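Local coordinates for SVP1-like protein 2 (Kluyveromyces lactis, PDB 4EXV), which is a PROPPIN-family beta-propeller that probably binds phosphoinositides such as phosphatidylinositol 3-phosphate at membranes, in a family that acts in autophagy, at residues N291-S299 with L303-R311. Numbering follows the deposited sequence.
Sequences NDCKIAWIS and LVIVWPNRR
K294 and A296 face V306 and V304 as the two hydrogen-bonded pairs of a beta hairpin, a compact example of how the first two strands of a propeller blade are joined. V306 N reaches K294 O over 2.9 Å, and K294 N returns a longer bond to V306 O. A second reciprocal pair links A296 and V304, with V304 N 2.7 Å from A296 O.

Apolar contacts cover the face that carries I295, W297, L303 and I305. L303 lies alongside W297; its CG, anti to the carbonyl carbon (chi1 -65°), lies over one face of the indole, 3.9 Å from the centroid of the six-membered ring. L303 CD2 also meets I295 CG2 at 3.7 Å. An alanine in place of W297 would probably leave L303 without the flat surface it rests on and open a gap toward A240 on strand 238-243. At the other end C293 offers CB and sulfur obliquely to the W307 ring, SG 4.5 Å from the six-membered centroid, while W307 NE1 donates a hydrogen bond to D314 OD2.

Polar ends turn elsewhere: K294 NZ forms a salt bridge with E21 OE1 and a hydrogen bond to Y20 O, its side chain makes a cation-pi contact with Y20, and D292 OD2 hydrogen-bonds to Y20 OH. The chemistry thus implies a hairpin held internally by backbone bonds and apolar contacts, its apolar face meeting the blade of strand 238-243 and the charged ends of K294 and D292 directed to strand 19-22 of another.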
loop_
_atom_site.group_PDB
_atom_site.type_symbol
_atom_site.label_atom_id
_atom_site.label_comp_id
_atom_site.label_asym_id
_atom_site.label_seq_id
_atom_site.Cartn_x
_atom_site.Cartn_y
_atom_site.Cartn_z
ATOM N N ASN A 291 4.720 -5.470 -16.669
ATOM C CA ASN A 291 4.034 -4.167 -16.622
ATOM C C ASN A 291 3.491 -3.558 -15.260
ATOM O O ASN A 291 3.517 -2.333 -15.097
ATOM C CB ASN A 291 2.983 -4.118 -17.739
ATOM C CG ASN A 291 1.781 -3.262 -17.384
ATOM O OD1 ASN A 291 0.753 -3.773 -16.910
ATOM N ND2 ASN A 291 1.895 -1.956 -17.620
ATOM N N ASP A 292 3.000 -4.371 -14.309
ATOM C CA ASP A 292 2.609 -3.881 -12.949
ATOM C C ASP A 292 2.683 -4.999 -11.888
ATOM O O ASP A 292 2.677 -6.186 -12.229
ATOM C CB ASP A 292 1.218 -3.195 -12.973
ATOM C CG ASP A 292 0.628 -2.874 -11.555
ATOM O OD1 ASP A 292 1.083 -1.917 -10.865
ATOM O OD2 ASP A 292 -0.374 -3.534 -11.171
ATOM N N CYS A 293 2.788 -4.627 -10.611
ATOM C CA CYS A 293 2.780 -5.629 -9.528
ATOM C C CYS A 293 2.518 -5.066 -8.124
ATOM O O CYS A 293 2.342 -3.850 -7.945
ATOM C CB CYS A 293 4.085 -6.451 -9.529
ATOM S SG CYS A 293 5.606 -5.556 -9.016
ATOM N N LYS A 294 2.472 -5.962 -7.136
ATOM C CA LYS A 294 2.408 -5.548 -5.725
ATOM C C LYS A 294 3.226 -6.460 -4.823
ATOM O O LYS A 294 3.360 -7.663 -5.086
ATOM C CB LYS A 294 0.966 -5.441 -5.214
ATOM C CG LYS A 294 0.140 -4.450 -6.014
ATOM C CD LYS A 294 -1.271 -4.271 -5.500
ATOM C CE LYS A 294 -1.969 -3.279 -6.412
ATOM N NZ LYS A 294 -3.208 -2.706 -5.831
ATOM N N ILE A 295 3.774 -5.869 -3.760
ATOM C CA ILE A 295 4.648 -6.578 -2.836
ATOM C C ILE A 295 3.965 -6.814 -1.500
ATOM O O ILE A 295 3.350 -5.913 -0.943
ATOM C CB ILE A 295 5.906 -5.773 -2.524
ATOM C CG1 ILE A 295 6.477 -5.173 -3.799
ATOM C CG2 ILE A 295 6.927 -6.659 -1.804
ATOM C CD1 ILE A 295 7.740 -4.398 -3.571
ATOM N N ALA A 296 4.093 -8.029 -0.986
ATOM C CA ALA A 296 3.636 -8.330 0.358
ATOM C C ALA A 296 4.784 -8.877 1.210
ATOM O O ALA A 296 5.646 -9.616 0.729
ATOM C CB ALA A 296 2.490 -9.318 0.319
ATOM N N TRP A 297 4.802 -8.496 2.478
ATOM C CA TRP A 297 5.701 -9.131 3.414
ATOM C C TRP A 297 4.929 -10.223 4.134
ATOM O O TRP A 297 4.021 -9.946 4.932
ATOM C CB TRP A 297 6.248 -8.122 4.419
ATOM C CG TRP A 297 7.227 -7.144 3.840
ATOM C CD1 TRP A 297 6.937 -6.008 3.118
ATOM C CD2 TRP A 297 8.656 -7.185 3.959
ATOM N NE1 TRP A 297 8.102 -5.350 2.778
ATOM C CE2 TRP A 297 9.167 -6.050 3.279
ATOM C CE3 TRP A 297 9.554 -8.067 4.573
ATOM C CZ2 TRP A 297 10.538 -5.781 3.197
ATOM C CZ3 TRP A 297 10.910 -7.801 4.488
ATOM C CH2 TRP A 297 11.392 -6.666 3.804
ATOM N N ILE A 298 5.270 -11.467 3.840
ATOM C CA ILE A 298 4.662 -12.582 4.542
ATOM C C ILE A 298 5.312 -12.839 5.902
ATOM O O ILE A 298 4.785 -13.606 6.708
ATOM C CB ILE A 298 4.769 -13.850 3.737
ATOM C CG1 ILE A 298 6.251 -14.187 3.535
ATOM C CG2 ILE A 298 4.011 -13.685 2.426
ATOM C CD1 ILE A 298 6.493 -15.540 2.929
ATOM N N SER A 299 6.462 -12.216 6.143
ATOM C CA SER A 299 7.167 -12.366 7.412
ATOM C C SER A 299 8.274 -11.343 7.450
ATOM O O SER A 299 8.459 -10.613 6.477
ATOM C CB SER A 299 7.760 -13.760 7.550
ATOM O OG SER A 299 9.060 -13.817 6.997
ATOM N N LEU A 303 9.125 -12.192 1.424
ATOM C CA LEU A 303 8.273 -11.326 0.606
ATOM C C LEU A 303 7.577 -12.099 -0.491
ATOM O O LEU A 303 8.059 -13.130 -0.938
ATOM C CB LEU A 303 9.111 -10.250 -0.082
ATOM C CG LEU A 303 9.805 -9.224 0.796
ATOM C CD1 LEU A 303 11.208 -9.701 1.086
ATOM C CD2 LEU A 303 9.821 -7.885 0.093
ATOM N N VAL A 304 6.462 -11.571 -0.968
ATOM C CA VAL A 304 5.830 -12.133 -2.150
ATOM C C VAL A 304 5.519 -11.040 -3.144
ATOM O O VAL A 304 4.972 -9.994 -2.788
ATOM C CB VAL A 304 4.535 -12.870 -1.809
ATOM C CG1 VAL A 304 3.895 -13.416 -3.081
ATOM C CG2 VAL A 304 4.820 -13.987 -0.818
ATOM N N ILE A 305 5.876 -11.279 -4.396
ATOM C CA ILE A 305 5.491 -10.361 -5.450
ATOM C C ILE A 305 4.394 -10.962 -6.302
ATOM O O ILE A 305 4.464 -12.124 -6.701
ATOM C CB ILE A 305 6.677 -9.971 -6.331
ATOM C CG1 ILE A 305 7.696 -9.212 -5.483
ATOM C CG2 ILE A 305 6.193 -9.146 -7.526
ATOM C CD1 ILE A 305 8.827 -8.650 -6.258
ATOM N N VAL A 306 3.373 -10.163 -6.572
ATOM C CA VAL A 306 2.250 -10.628 -7.362
ATOM C C VAL A 306 2.229 -9.946 -8.716
ATOM O O VAL A 306 2.396 -8.733 -8.816
ATOM C CB VAL A 306 0.925 -10.360 -6.638
ATOM C CG1 VAL A 306 -0.245 -10.860 -7.460
ATOM C CG2 VAL A 306 0.948 -11.013 -5.274
ATOM N N TRP A 307 2.027 -10.740 -9.756
ATOM C CA TRP A 307 1.918 -10.229 -11.112
ATOM C C TRP A 307 0.543 -10.573 -11.665
ATOM O O TRP A 307 0.237 -11.751 -11.878
ATOM C CB TRP A 307 2.985 -10.851 -12.018
ATOM C CG TRP A 307 4.384 -10.903 -11.447
ATOM C CD1 TRP A 307 4.932 -11.918 -10.715
ATOM C CD2 TRP A 307 5.411 -9.917 -11.597
ATOM N NE1 TRP A 307 6.235 -11.621 -10.382
ATOM C CE2 TRP A 307 6.556 -10.401 -10.913
ATOM C CE3 TRP A 307 5.475 -8.669 -12.228
ATOM C CZ2 TRP A 307 7.750 -9.680 -10.851
ATOM C CZ3 TRP A 307 6.660 -7.957 -12.165
ATOM C CH2 TRP A 307 7.786 -8.467 -11.480
ATOM N N PRO A 308 -0.280 -9.543 -11.920
ATOM C CA PRO A 308 -1.655 -9.656 -12.425
ATOM C C PRO A 308 -1.734 -10.389 -13.767
ATOM O O PRO A 308 -2.419 -11.406 -13.858
ATOM C CB PRO A 308 -2.085 -8.204 -12.597
ATOM C CG PRO A 308 -1.075 -7.389 -11.851
ATOM C CD PRO A 308 0.182 -8.148 -11.870
ATOM N N ASN A 309 -1.035 -9.883 -14.784
ATOM C CA ASN A 309 -1.021 -10.499 -16.120
ATOM C C ASN A 309 -0.670 -11.984 -16.190
ATOM O O ASN A 309 -1.212 -12.700 -17.027
ATOM C CB ASN A 309 -0.081 -9.743 -17.050
ATOM C CG ASN A 309 -0.643 -8.409 -17.463
ATOM O OD1 ASN A 309 -0.242 -7.357 -16.945
ATOM N ND2 ASN A 309 -1.597 -8.437 -18.391
ATOM N N ARG A 310 0.253 -12.445 -15.351
ATOM C CA ARG A 310 0.633 -13.850 -15.380
ATOM C C ARG A 310 -0.058 -14.618 -14.265
ATOM O O ARG A 310 0.124 -15.833 -14.145
ATOM C CB ARG A 310 2.153 -14.034 -15.298
ATOM C CG ARG A 310 2.957 -12.840 -15.792
ATOM C CD ARG A 310 4.025 -13.264 -16.779
ATOM N NE ARG A 310 5.222 -13.820 -16.148
ATOM C CZ ARG A 310 6.069 -14.639 -16.775
ATOM N NH1 ARG A 310 5.835 -14.999 -18.038
ATOM N NH2 ARG A 310 7.144 -15.106 -16.143
ATOM N N ARG A 311 -0.858 -13.914 -13.459
ATOM C CA ARG A 311 -1.557 -14.542 -12.328
ATOM C C ARG A 311 -0.571 -15.427 -11.547
ATOM O O ARG A 311 -0.787 -16.622 -11.349
ATOM C CB ARG A 311 -2.786 -15.329 -12.825
ATOM C CG ARG A 311 -3.882 -14.445 -13.489
ATOM C CD ARG A 311 -4.884 -15.224 -14.369
ATOM N NE ARG A 311 -4.682 -14.974 -15.809
ATOM C CZ ARG A 311 -5.420 -15.500 -16.794
ATOM N NH1 ARG A 311 -6.433 -16.324 -16.522
ATOM N NH2 ARG A 311 -5.147 -15.202 -18.063
#